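Local coordinates for DNA mismatch repair protein MLH3 (Saccharomyces cerevisiae S288C, PDB 6RMN), which acts in DNA mismatch repair as a subunit of the MutLbeta heterodimer, correcting insertion-deletion loops, at residues 25-30 and 43-48. Numbering follows the deposited sequence.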
ATOM      1  N   LYS B  25       6.632  -6.193  -9.021  1.00 40.58           N
ATOM      2  CA  LYS B  25       6.184  -5.816 -10.382  1.00 40.62           C
ATOM      3  C   LYS B  25       4.973  -6.667 -10.837  1.00 42.85           C
ATOM      4  O   LYS B  25       4.732  -6.837 -12.035  1.00 43.42           O
ATOM      5  CB  LYS B  25       7.329  -5.855 -11.439  1.00 44.07           C
ATOM      6  CG  LYS B  25       8.718  -5.450 -10.975  1.00 51.31           C
ATOM      7  CD  LYS B  25       8.898  -3.962 -10.871  1.00 63.45           C
ATOM      8  CE  LYS B  25      10.289  -3.609 -10.399  1.00 75.97           C
ATOM      9  NZ  LYS B  25      10.410  -3.662  -8.921  1.00 87.81           N
ATOM     10  N   LYS B  26       4.222  -7.207  -9.870  1.00 37.51           N
ATOM     11  CA  LYS B  26       3.071  -8.066 -10.140  1.00 36.80           C
ATOM     12  C   LYS B  26       1.850  -7.667  -9.317  1.00 39.18           C
ATOM     13  O   LYS B  26       0.715  -7.858  -9.775  1.00 38.29           O
ATOM     14  CB  LYS B  26       3.412  -9.534  -9.819  1.00 38.53           C
ATOM     15  CG  LYS B  26       4.446 -10.143 -10.729  1.00 40.78           C
ATOM     16  CD  LYS B  26       4.900 -11.511 -10.244  1.00 43.92           C
ATOM     17  CE  LYS B  26       5.941 -12.084 -11.171  1.00 51.70           C
ATOM     18  NZ  LYS B  26       7.214 -11.307 -11.127  1.00 60.70           N
ATOM     19  N   PHE B  27       2.081  -7.173  -8.086  1.00 33.78           N
ATOM     20  CA  PHE B  27       0.995  -6.881  -7.159  1.00 32.89           C
ATOM     21  C   PHE B  27       0.911  -5.475  -6.674  1.00 35.36           C
ATOM     22  O   PHE B  27       1.900  -4.748  -6.697  1.00 34.90           O
ATOM     23  CB  PHE B  27       1.065  -7.813  -5.938  1.00 34.79           C
ATOM     24  CG  PHE B  27       1.236  -9.275  -6.270  1.00 37.66           C
ATOM     25  CD1 PHE B  27       0.175 -10.020  -6.777  1.00 40.50           C
ATOM     26  CD2 PHE B  27       2.453  -9.916  -6.056  1.00 41.01           C
ATOM     27  CE1 PHE B  27       0.339 -11.369  -7.091  1.00 42.69           C
ATOM     28  CE2 PHE B  27       2.611 -11.272  -6.361  1.00 44.83           C
ATOM     29  CZ  PHE B  27       1.552 -11.989  -6.874  1.00 42.94           C
ATOM     30  N   ILE B  28      -0.275  -5.099  -6.196  1.00 31.42           N
ATOM     31  CA  ILE B  28      -0.491  -3.812  -5.556  1.00 31.36           C
ATOM     32  C   ILE B  28      -0.864  -4.129  -4.114  1.00 35.32           C
ATOM     33  O   ILE B  28      -1.898  -4.757  -3.882  1.00 35.10           O
ATOM     34  CB  ILE B  28      -1.524  -2.906  -6.275  1.00 34.21           C
ATOM     35  CG1 ILE B  28      -1.051  -2.573  -7.721  1.00 34.04           C
ATOM     36  CG2 ILE B  28      -1.779  -1.623  -5.447  1.00 34.60           C
ATOM     37  CD1 ILE B  28      -2.155  -2.206  -8.697  1.00 32.32           C
ATOM     38  N   LEU B  29       0.020  -3.768  -3.156  1.00 31.80           N
ATOM     39  CA  LEU B  29      -0.238  -3.994  -1.738  1.00 31.08           C
ATOM     40  C   LEU B  29      -1.153  -2.893  -1.212  1.00 35.21           C
ATOM     41  O   LEU B  29      -0.872  -1.702  -1.392  1.00 33.84           O
ATOM     42  CB  LEU B  29       1.065  -4.081  -0.919  1.00 30.78           C
ATOM     43  CG  LEU B  29       0.945  -4.321   0.617  1.00 34.33           C
ATOM     44  CD1 LEU B  29       0.391  -5.729   0.941  1.00 33.92           C
ATOM     45  CD2 LEU B  29       2.307  -4.110   1.309  1.00 34.91           C
ATOM     46  N   ILE B  30      -2.275  -3.310  -0.603  1.00 32.92           N
ATOM     47  CA  ILE B  30      -3.276  -2.408  -0.038  1.00 33.26           C
ATOM     48  C   ILE B  30      -3.538  -2.731   1.441  1.00 39.59           C
ATOM     49  O   ILE B  30      -3.392  -3.880   1.873  1.00 38.96           O
ATOM     50  CB  ILE B  30      -4.575  -2.339  -0.904  1.00 36.26           C
ATOM     51  CG1 ILE B  30      -5.341  -3.694  -0.946  1.00 37.32           C
ATOM     52  CG2 ILE B  30      -4.273  -1.810  -2.335  1.00 33.13           C
ATOM     53  CD1 ILE B  30      -6.831  -3.644  -1.494  1.00 38.93           C
ATOM     54  N   LEU B  43      -4.290  -6.541   5.371  1.00 42.74           N
ATOM     55  CA  LEU B  43      -3.372  -6.453   4.226  1.00 39.64           C
ATOM     56  C   LEU B  43      -3.819  -7.349   3.075  1.00 42.56           C
ATOM     57  O   LEU B  43      -4.081  -8.539   3.276  1.00 42.84           O
ATOM     58  CB  LEU B  43      -1.902  -6.758   4.608  1.00 38.47           C
ATOM     59  CG  LEU B  43      -1.092  -5.706   5.407  1.00 41.32           C
ATOM     60  CD1 LEU B  43       0.354  -6.143   5.547  1.00 40.63           C
ATOM     61  CD2 LEU B  43      -1.103  -4.328   4.749  1.00 40.14           C
ATOM     62  N   VAL B  44      -3.911  -6.770   1.870  1.00 37.31           N
ATOM     63  CA  VAL B  44      -4.341  -7.463   0.653  1.00 35.64           C
ATOM     64  C   VAL B  44      -3.369  -7.174  -0.513  1.00 39.21           C
ATOM     65  O   VAL B  44      -2.923  -6.032  -0.686  1.00 36.92           O
ATOM     66  CB  VAL B  44      -5.820  -7.085   0.298  1.00 39.15           C
ATOM     67  CG1 VAL B  44      -6.229  -7.548  -1.103  1.00 38.07           C
ATOM     68  CG2 VAL B  44      -6.807  -7.604   1.343  1.00 40.08           C
ATOM     69  N   LEU B  45      -3.057  -8.231  -1.312  1.00 37.51           N
ATOM     70  CA  LEU B  45      -2.252  -8.164  -2.536  1.00 36.70           C
ATOM     71  C   LEU B  45      -3.196  -8.324  -3.757  1.00 40.10           C
ATOM     72  O   LEU B  45      -3.873  -9.353  -3.905  1.00 40.33           O
ATOM     73  CB  LEU B  45      -1.148  -9.236  -2.561  1.00 37.16           C
ATOM     74  CG  LEU B  45       0.070  -9.009  -1.661  1.00 41.92           C
ATOM     75  CD1 LEU B  45       0.944 -10.253  -1.618  1.00 43.36           C
ATOM     76  CD2 LEU B  45       0.902  -7.833  -2.137  1.00 42.68           C
ATOM     77  N   VAL B  46      -3.271  -7.275  -4.594  1.00 33.70           N
ATOM     78  CA  VAL B  46      -4.104  -7.242  -5.789  1.00 31.98           C
ATOM     79  C   VAL B  46      -3.238  -7.577  -7.012  1.00 37.43           C
ATOM     80  O   VAL B  46      -2.175  -6.968  -7.186  1.00 38.31           O
ATOM     81  CB  VAL B  46      -4.813  -5.859  -5.937  1.00 34.01           C
ATOM     82  CG1 VAL B  46      -5.710  -5.820  -7.171  1.00 33.50           C
ATOM     83  CG2 VAL B  46      -5.608  -5.495  -4.683  1.00 34.01           C
ATOM     84  N   ASP B  47      -3.696  -8.531  -7.865  1.00 33.50           N
ATOM     85  CA  ASP B  47      -3.036  -8.869  -9.129  1.00 32.57           C
ATOM     86  C   ASP B  47      -3.205  -7.614 -10.034  1.00 35.91           C
ATOM     87  O   ASP B  47      -4.341  -7.194 -10.285  1.00 35.53           O
ATOM     88  CB  ASP B  47      -3.731 -10.099  -9.740  1.00 34.52           C
ATOM     89  CG  ASP B  47      -3.213 -10.607 -11.087  1.00 50.27           C
ATOM     90  OD1 ASP B  47      -2.725  -9.783 -11.895  1.00 52.93           O
ATOM     91  OD2 ASP B  47      -3.349 -11.818 -11.355  1.00 56.55           O
ATOM     92  N   GLN B  48      -2.093  -6.983 -10.469  1.00 31.68           N
ATOM     93  CA  GLN B  48      -2.188  -5.755 -11.286  1.00 31.43           C
ATOM     94  C   GLN B  48      -2.812  -5.979 -12.673  1.00 35.80           C
ATOM     95  O   GLN B  48      -3.421  -5.062 -13.223  1.00 35.51           O
ATOM     96  CB  GLN B  48      -0.839  -5.031 -11.404  1.00 32.87           C
ATOM     97  CG  GLN B  48       0.180  -5.723 -12.317  1.00 33.61           C
ATOM     98  CD  GLN B  48       1.576  -5.238 -12.110  1.00 41.31           C
ATOM     99  OE1 GLN B  48       1.982  -4.886 -11.002  1.00 36.32           O
ATOM    100  NE2 GLN B  48       2.344  -5.216 -13.173  1.00 32.06           N
TER
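I30 lies side by side with V44, its CG1 3.6 Å from V44 CB. The two residues are a hydrogen-bonded pair in the antiparallel beta hairpin of strands 27-31 and 43-47. This hairpin forms the middle of a four-stranded sheet in the C-terminal part of MLH3, with strands 18-23 and 232-234 outside it. The first torsion of I30 (chi1 65°) sets CG1 between the backbone N and the carbonyl carbon, beside V44. CD1 then reaches on to V46 CG2 at 3.9 Å. I28 and V46 share this face, which helix 206-216 covers through I213.

On the other face, L45 CD2 sits between two residues of the facing strand, touching L29 CD1 and F27 CB, each at 3.8 Å. The F27 ring carries K26 CB over one face, toward the rim, and V46 O lies at its edge. F27 and L43 also pack on apolar side chains of the partner protein chain.

Q48 opens helix 48-69 and extends the pairing past the strand. Its N donates a nearly straight bond to K26 O. K26 and F27 form a classic beta bulge opposite V23. The Q48 side chain runs extended beyond CG alongside the 25-26 backbone, and its CG lies 3.4 Å from K26 O. Three bonds grip its amide: OE1 accepts from Q22 NE2, and NE2 donates to the carbonyls of M199 and D202. A leucine in place of Q48 would probably leave those two carbonyls and the Q22 amide without their mate. The D47 side chain lies about 7 Å from a bound zinc ion; it N-caps the same helix, with OD1 bonded to the N of H49 and A50. Farther along the hairpin, I28 N donates to V46 O at 2.8 Å, in the carbonyl plane.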